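PDB 3D3Q: tRNA dimethylallyltransferase from Staphylococcus epidermidis ATCC 12228, which probably transfers a dimethylallyl group from dimethylallyl diphosphate onto the adenine at position 37 of tRNAs that read codons beginning with uridine. Local coordinates for residues G202-R207 with V290-K295. Numbering follows the deposited sequence.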
# COMPACT_ATOMS: atom_id res chain seq x y z
N GLY A 202 7.40 1.52 -2.73
CA GLY A 202 6.85 0.88 -1.55
C GLY A 202 7.92 0.56 -0.52
O GLY A 202 9.06 0.27 -0.88
N ILE A 203 7.55 0.63 0.75
CA ILE A 203 8.48 0.33 1.84
C ILE A 203 8.24 -1.10 2.28
O ILE A 203 7.16 -1.45 2.75
CB ILE A 203 8.26 1.25 3.02
CG1 ILE A 203 8.34 2.71 2.58
CG2 ILE A 203 9.31 0.98 4.07
CD1 ILE A 203 8.03 3.69 3.69
N GLU A 204 9.27 -1.92 2.15
CA GLU A 204 9.17 -3.33 2.49
C GLU A 204 9.95 -3.71 3.75
O GLU A 204 10.72 -2.91 4.28
CB GLU A 204 9.68 -4.15 1.31
CG GLU A 204 9.50 -5.65 1.44
CD GLU A 204 10.48 -6.42 0.58
OE1 GLU A 204 11.71 -6.29 0.83
OE2 GLU A 204 10.02 -7.13 -0.34
N MSE A 205 9.76 -4.94 4.22
CA MSE A 205 10.47 -5.41 5.39
C MSE A 205 10.13 -6.88 5.59
O MSE A 205 9.14 -7.37 5.05
CB MSE A 205 10.07 -4.59 6.61
CG MSE A 205 8.58 -4.54 6.82
SE MSE A 205 8.03 -3.09 7.99
CE MSE A 205 8.63 -3.86 9.66
N SER A 206 10.96 -7.59 6.35
CA SER A 206 10.75 -9.01 6.59
C SER A 206 9.50 -9.24 7.41
O SER A 206 9.11 -8.39 8.20
CB SER A 206 11.96 -9.61 7.32
OG SER A 206 12.03 -9.21 8.68
N ARG A 207 8.86 -10.39 7.21
CA ARG A 207 7.64 -10.71 7.94
C ARG A 207 7.91 -10.68 9.44
O ARG A 207 7.02 -10.35 10.22
CB ARG A 207 7.11 -12.11 7.56
CG ARG A 207 5.58 -12.21 7.64
CD ARG A 207 5.04 -13.53 8.20
NE ARG A 207 5.43 -14.72 7.50
CZ ARG A 207 5.75 -15.94 7.93
NH1 ARG A 207 6.05 -16.79 6.98
NH2 ARG A 207 5.81 -16.35 9.20
N VAL A 290 6.17 -2.19 -8.22
CA VAL A 290 6.63 -1.21 -7.26
C VAL A 290 8.14 -1.24 -7.06
O VAL A 290 8.75 -2.31 -7.09
CB VAL A 290 5.99 -1.44 -5.88
CG1 VAL A 290 6.29 -0.28 -4.96
CG2 VAL A 290 4.50 -1.66 -6.02
N HIS A 291 8.73 -0.06 -6.85
CA HIS A 291 10.17 0.08 -6.59
C HIS A 291 10.27 0.03 -5.07
O HIS A 291 10.14 1.04 -4.39
CB HIS A 291 10.69 1.42 -7.13
CG HIS A 291 12.18 1.57 -7.07
ND1 HIS A 291 12.87 1.66 -5.88
CD2 HIS A 291 13.10 1.68 -8.05
CE1 HIS A 291 14.16 1.83 -6.13
NE2 HIS A 291 14.32 1.85 -7.44
N TRP A 292 10.48 -1.17 -4.54
CA TRP A 292 10.56 -1.39 -3.11
C TRP A 292 11.83 -0.89 -2.44
O TRP A 292 12.92 -1.10 -2.96
CB TRP A 292 10.41 -2.88 -2.81
CG TRP A 292 9.13 -3.45 -3.30
CD1 TRP A 292 8.91 -4.10 -4.47
CD2 TRP A 292 7.87 -3.39 -2.62
NE1 TRP A 292 7.59 -4.46 -4.57
CE2 TRP A 292 6.93 -4.03 -3.45
CE3 TRP A 292 7.45 -2.86 -1.40
CZ2 TRP A 292 5.58 -4.14 -3.10
CZ3 TRP A 292 6.12 -2.97 -1.04
CH2 TRP A 292 5.20 -3.61 -1.89
N LEU A 293 11.67 -0.25 -1.29
CA LEU A 293 12.77 0.26 -0.47
C LEU A 293 12.74 -0.60 0.77
O LEU A 293 11.74 -0.58 1.49
CB LEU A 293 12.54 1.71 -0.06
CG LEU A 293 12.42 2.65 -1.25
CD1 LEU A 293 12.17 4.08 -0.80
CD2 LEU A 293 13.70 2.55 -2.06
N ASN A 294 13.80 -1.35 1.02
CA ASN A 294 13.86 -2.23 2.19
C ASN A 294 14.11 -1.42 3.48
O ASN A 294 15.21 -0.98 3.74
CB ASN A 294 14.96 -3.28 1.97
CG ASN A 294 14.94 -4.39 3.00
OD1 ASN A 294 15.58 -5.43 2.80
ND2 ASN A 294 14.21 -4.19 4.10
N LYS A 295 13.06 -1.22 4.27
CA LYS A 295 13.14 -0.46 5.50
C LYS A 295 14.14 -1.03 6.50
O LYS A 295 14.61 -0.33 7.40
CB LYS A 295 11.78 -0.39 6.15
CG LYS A 295 11.70 0.51 7.33
CD LYS A 295 10.76 -0.05 8.37
CE LYS A 295 9.86 1.03 8.92
NZ LYS A 295 10.57 2.30 9.14
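Gly202 and Glu204 each use both N and O in parallel pairing with 291-295, Gly202 with His291 and Leu293, Glu204 with Leu293 and Lys295. Gly202 N donates to His291 O at 3.2 Å, and Gly202 O takes Leu293 N at 2.7 Å. Two residues on, Glu204 N reaches Leu293 O at 2.9 Å, and Glu204 O receives Lys295 N, also at 2.9 Å, just past the strand. Leu293 thus gives its N to one residue and its O to another. Ile203 turns its backbone the other way, bonding to Val13 of strand 8-13. Ile203 CA also points its hydrogen at Leu293 O.

On one face, Ile203 CG2, anti to the backbone N, meets Lys295 CB at 3.5 Å, while Leu293 packs on Met303 and Glu306 of helix 300-314. Beyond the strand end, SE of Met205, modelled as selenomethionine, lies alongside Lys295 CD, 4.1 Å apart, both side chains pointing the same way. The other face carries Trp292, whose CE3 lies 3.6 Å from Gly202 O and touches Glu204 CB obliquely; Val290 CB sits over one face of the indole, nearer the edge of the ring than its centre. CG of Glu204 is anti to the backbone N (chi1 -174°); the chain runs on extended, and OE2 forms a salt bridge with Lys285 NZ. The same lysine makes a cation-pi contact with Trp292. Ser206 OG caps Thr209 N of helix 207-224.

The four backbone bonds add strand 291-294 to strand 197-204 as an outermost strand of the parallel sheet, an edge pairing within the P-loop NTPase fold, where Ile203 touches Ser18 of the probable substrate-binding P-loop.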